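Side-chain contacts in endo-1,4-beta-xylanase (Uncultured bacterium, PDB 7AX7), which removes acetyl groups from acetylated xylan with the help of a cobalt ion, as the CE4 domain of a multidomain xylanase: residues I6-D11 against Q167-L172; Y28-T33 against G171-G176. All coordinates share one frame; numbering follows the deposited sequence.

Interaction 1 (I6-D11 against Q167-L172); sequences IALTFD and QIIEGL
L8 and I169 meet through aliphatic branches alone, and no flat group takes part between the two segments; the rings beside them are those of Y177 and F179 on strand 177-179, which I6 and L8 touch in turn. The nearest ring of the strand, that of F10, meets F34 instead, their planes about 15° apart. The contact belongs to the parallel β/α-barrel of the NodB (CE4) fold. Helix 159-174 links strand 148-153 to strand 177-179 in a β-α-β crossover and packs over strand 4-11, which pairs with both. The two short segments run almost exactly antiparallel, at 176°, with their axes 11.7 Å apart.

On the strand, alternate residues I6 and L8 point at the helix, which answers with I168, I169 and L172. L8 serves two partners by its fork: its CD1 reaches I169 CG1 at 4.1 Å, while its CD2 meets I168 CG2 at 4.4 Å. CG of L8 stands opposite the carbonyl carbon (chi1 -78°), and the fork projects from there into the helix surface. The side chains of L8 and I169 cross obliquely, so they touch near one point instead of running alongside.

Branched aliphatic residues suit both surfaces, since the layer is buried and no hydrogen bond spans it. L172 also touches Y177 and F179, and I169 touches I24, L25 and Y28 of helix 16-28, so that two helices and two strands share one hydrophobic layer. One helical turn apart, I168 CG2 and L172 CD1 lie 3.9 Å from each other, and the same L172 CD1 rests 4.3 Å from I6 CG2.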
# COMPACT_ATOMS: atom_id res chain seq x y z
N ILE A 6 12.40 -1.12 -4.80
CA ILE A 6 11.07 -1.68 -4.97
C ILE A 6 10.23 -1.31 -3.76
O ILE A 6 10.71 -1.36 -2.62
CB ILE A 6 11.09 -3.22 -5.16
CG1 ILE A 6 11.74 -3.59 -6.48
CG2 ILE A 6 9.67 -3.75 -5.21
CD1 ILE A 6 10.82 -3.41 -7.67
N ALA A 7 8.98 -0.95 -4.00
CA ALA A 7 8.06 -0.56 -2.94
C ALA A 7 6.94 -1.59 -2.92
O ALA A 7 6.00 -1.50 -3.73
CB ALA A 7 7.53 0.86 -3.14
N LEU A 8 7.06 -2.59 -2.03
CA LEU A 8 5.98 -3.53 -1.80
C LEU A 8 4.88 -2.85 -1.00
O LEU A 8 5.16 -2.21 0.02
CB LEU A 8 6.49 -4.76 -1.05
CG LEU A 8 7.27 -5.84 -1.81
CD1 LEU A 8 7.69 -6.95 -0.85
CD2 LEU A 8 6.43 -6.42 -2.94
N THR A 9 3.63 -2.98 -1.44
CA THR A 9 2.53 -2.26 -0.81
C THR A 9 1.32 -3.18 -0.68
O THR A 9 1.09 -4.07 -1.51
CB THR A 9 2.14 -0.97 -1.58
OG1 THR A 9 1.52 -1.30 -2.82
CG2 THR A 9 3.37 -0.11 -1.85
N PHE A 10 0.52 -2.94 0.36
CA PHE A 10 -0.59 -3.81 0.72
C PHE A 10 -1.84 -2.98 0.95
O PHE A 10 -1.82 -2.02 1.73
CB PHE A 10 -0.24 -4.63 1.97
CG PHE A 10 0.88 -5.61 1.78
CD1 PHE A 10 0.62 -6.90 1.34
CD2 PHE A 10 2.19 -5.24 2.04
CE1 PHE A 10 1.64 -7.82 1.16
CE2 PHE A 10 3.24 -6.16 1.86
CZ PHE A 10 2.96 -7.45 1.42
N ASP A 11 -2.93 -3.37 0.29
CA ASP A 11 -4.24 -2.74 0.39
C ASP A 11 -5.21 -3.56 1.25
O ASP A 11 -5.18 -4.79 1.24
CB ASP A 11 -4.89 -2.58 -0.99
CG ASP A 11 -4.40 -1.38 -1.75
OD1 ASP A 11 -3.55 -0.62 -1.22
OD2 ASP A 11 -4.88 -1.20 -2.90
N GLN A 167 8.74 -16.22 -1.39
CA GLN A 167 9.41 -16.33 -2.68
C GLN A 167 9.60 -14.96 -3.32
O GLN A 167 10.61 -14.72 -3.99
CB GLN A 167 8.62 -17.23 -3.64
CG GLN A 167 8.66 -18.73 -3.34
CD GLN A 167 7.67 -19.52 -4.22
OE1 GLN A 167 6.59 -19.92 -3.76
NE2 GLN A 167 8.04 -19.75 -5.47
N ILE A 168 8.61 -14.09 -3.18
CA ILE A 168 8.71 -12.76 -3.79
C ILE A 168 9.89 -12.00 -3.20
O ILE A 168 10.72 -11.45 -3.94
CB ILE A 168 7.39 -11.98 -3.62
CG1 ILE A 168 6.26 -12.64 -4.42
CG2 ILE A 168 7.59 -10.50 -4.05
CD1 ILE A 168 4.86 -12.10 -4.09
N ILE A 169 10.00 -11.96 -1.87
CA ILE A 169 11.09 -11.21 -1.24
C ILE A 169 12.43 -11.83 -1.59
O ILE A 169 13.36 -11.14 -2.04
CB ILE A 169 10.88 -11.14 0.29
CG1 ILE A 169 9.66 -10.28 0.63
CG2 ILE A 169 12.15 -10.62 0.99
CD1 ILE A 169 9.24 -10.40 2.06
N GLU A 170 12.56 -13.14 -1.37
CA GLU A 170 13.80 -13.83 -1.67
C GLU A 170 14.21 -13.61 -3.12
O GLU A 170 15.40 -13.41 -3.41
CB GLU A 170 13.64 -15.32 -1.39
CG GLU A 170 14.92 -16.13 -1.54
CD GLU A 170 14.65 -17.61 -1.73
OE1 GLU A 170 14.23 -18.26 -0.75
OE2 GLU A 170 14.84 -18.10 -2.86
N GLY A 171 13.24 -13.64 -4.04
CA GLY A 171 13.56 -13.52 -5.45
C GLY A 171 13.99 -12.12 -5.85
O GLY A 171 14.89 -11.94 -6.68
N LEU A 172 13.36 -11.10 -5.26
CA LEU A 172 13.73 -9.74 -5.61
C LEU A 172 15.11 -9.38 -5.05
O LEU A 172 15.90 -8.71 -5.72
CB LEU A 172 12.65 -8.77 -5.13
CG LEU A 172 11.33 -8.86 -5.94
CD1 LEU A 172 10.24 -8.01 -5.34
CD2 LEU A 172 11.56 -8.49 -7.39

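Interaction 2 (Y28-T33 against G171-G176); sequences YGVKAT and GLKNQG
A Schellman motif ends helix 16-28 at G29, and beside it the backbone carbonyl of Y28 receives K173 from the last turn of helix 159-174. The contact thus ties together the ends of two neighbouring helices of the barrel's outer layer. K173 NZ donates to Y28 O over 3.0 Å. The ammonium group lies in the carbonyl plane and close to the direction of the C=O bond, with an angle of 159° at the oxygen.

Lysine suits the place because it can span the gap between the helices. Its chain is extended beyond CG, and CG itself stands opposite the carbonyl carbon (chi1 -69°), which aims the chain at the other helix end. On the way its apolar part is used too: K173 CE touches V30 CG2 at 3.7 Å, the two side chains meeting tip to tip. V30 is buried and also touches L25, I169 and F179; an apolar, β-branched side chain suits this extended, enclosed position. The side chain of Y28 packs on P166 and I169 of helix 159-174.

Glycine suits both helix ends, since each takes a positive phi. G29 has a phi of 64°, and G176 closes a second Schellman motif after helix 159-174, where G176 N binds K173 O at 2.8 Å and the carbonyl O of Q175 leaves no room for a side chain.

Carbonyls at the C-terminal end of a helix carry the negative end of its dipole, so the positive charge of K173 probably strengthens the bond to Y28 O. With K173 exposed, the pairing should cost the ammonium group little of its hydration.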
# COMPACT_ATOMS: atom_id res chain seq x y z
N TYR A 28 12.53 -11.33 7.01
CA TYR A 28 13.45 -10.90 5.96
C TYR A 28 13.99 -9.48 6.17
O TYR A 28 14.76 -9.00 5.33
CB TYR A 28 12.76 -10.99 4.59
CG TYR A 28 12.62 -12.42 4.09
CD1 TYR A 28 13.68 -13.05 3.44
CD2 TYR A 28 11.45 -13.14 4.29
CE1 TYR A 28 13.56 -14.37 2.98
CE2 TYR A 28 11.32 -14.45 3.85
CZ TYR A 28 12.37 -15.06 3.20
OH TYR A 28 12.22 -16.35 2.76
N GLY A 29 13.62 -8.80 7.25
CA GLY A 29 14.12 -7.45 7.47
C GLY A 29 13.67 -6.47 6.42
O GLY A 29 14.45 -5.59 6.01
N VAL A 30 12.43 -6.58 5.98
CA VAL A 30 11.90 -5.81 4.86
C VAL A 30 10.78 -4.91 5.36
O VAL A 30 9.96 -5.32 6.19
CB VAL A 30 11.39 -6.75 3.74
CG1 VAL A 30 10.59 -5.99 2.72
CG2 VAL A 30 12.58 -7.46 3.08
N LYS A 31 10.74 -3.68 4.86
CA LYS A 31 9.65 -2.76 5.15
C LYS A 31 8.69 -2.70 3.97
O LYS A 31 9.07 -2.97 2.82
CB LYS A 31 10.19 -1.37 5.47
CG LYS A 31 10.92 -1.29 6.81
CD LYS A 31 11.61 0.05 7.02
CE LYS A 31 12.76 0.26 6.04
NZ LYS A 31 13.40 1.58 6.30
N ALA A 32 7.43 -2.37 4.26
CA ALA A 32 6.40 -2.25 3.24
C ALA A 32 5.50 -1.07 3.60
O ALA A 32 5.66 -0.44 4.65
CB ALA A 32 5.58 -3.53 3.11
N THR A 33 4.56 -0.77 2.72
CA THR A 33 3.58 0.29 2.92
C THR A 33 2.19 -0.31 2.92
O THR A 33 1.85 -1.10 2.03
CB THR A 33 3.70 1.36 1.82
OG1 THR A 33 5.05 1.81 1.73
CG2 THR A 33 2.78 2.57 2.09
N GLY A 171 13.24 -13.64 -4.04
CA GLY A 171 13.56 -13.52 -5.45
C GLY A 171 13.99 -12.12 -5.85
O GLY A 171 14.89 -11.94 -6.68
N LEU A 172 13.36 -11.10 -5.26
CA LEU A 172 13.73 -9.74 -5.61
C LEU A 172 15.11 -9.38 -5.05
O LEU A 172 15.90 -8.71 -5.72
CB LEU A 172 12.65 -8.77 -5.13
CG LEU A 172 11.33 -8.86 -5.94
CD1 LEU A 172 10.24 -8.01 -5.34
CD2 LEU A 172 11.56 -8.49 -7.39
N LYS A 173 15.41 -9.82 -3.82
CA LYS A 173 16.76 -9.65 -3.30
C LYS A 173 17.78 -10.35 -4.20
O LYS A 173 18.85 -9.79 -4.49
CB LYS A 173 16.85 -10.20 -1.87
CG LYS A 173 16.08 -9.39 -0.85
CD LYS A 173 16.47 -9.77 0.58
CE LYS A 173 15.68 -8.96 1.60
NZ LYS A 173 16.43 -8.82 2.88
N ASN A 174 17.46 -11.56 -4.64
CA ASN A 174 18.34 -12.29 -5.55
C ASN A 174 18.59 -11.51 -6.84
O ASN A 174 19.63 -11.70 -7.49
CB ASN A 174 17.72 -13.66 -5.86
CG ASN A 174 18.60 -14.51 -6.75
OD1 ASN A 174 18.33 -14.65 -7.94
ND2 ASN A 174 19.64 -15.10 -6.17
N GLN A 175 17.67 -10.64 -7.22
CA GLN A 175 17.81 -9.81 -8.41
C GLN A 175 18.43 -8.46 -8.10
O GLN A 175 18.54 -7.63 -9.01
CB GLN A 175 16.45 -9.62 -9.10
CG GLN A 175 15.94 -10.90 -9.74
CD GLN A 175 16.90 -11.43 -10.80
OE1 GLN A 175 17.12 -10.78 -11.82
NE2 GLN A 175 17.48 -12.60 -10.54
N GLY A 176 18.81 -8.20 -6.85
CA GLY A 176 19.50 -6.98 -6.49
C GLY A 176 18.61 -5.83 -6.06
O GLY A 176 19.09 -4.70 -5.97

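In the fold
Interactions 1 and 2 have centres 6 Å apart and share G171 and L172 on helix 159-174: the inner face of this helix packs on strand 4-11, while K173 reaches out to the end of helix 16-28. Two backbone bonds join the other halves, F10 N to T33 O at 2.8 Å and L8 O to T33 N at 3.1 Å, as strands 4-11 and 33-36 pair in parallel. I169 CG2 packs on Y28 CG at 3.6 Å, linking the two contacts. I6 and L8 lie toward the start of strand 4-11, L8 CA 10.5 Å from D11 CA; its end is followed by D12, which binds the cobalt with H62 and H66, and D11 touches H62.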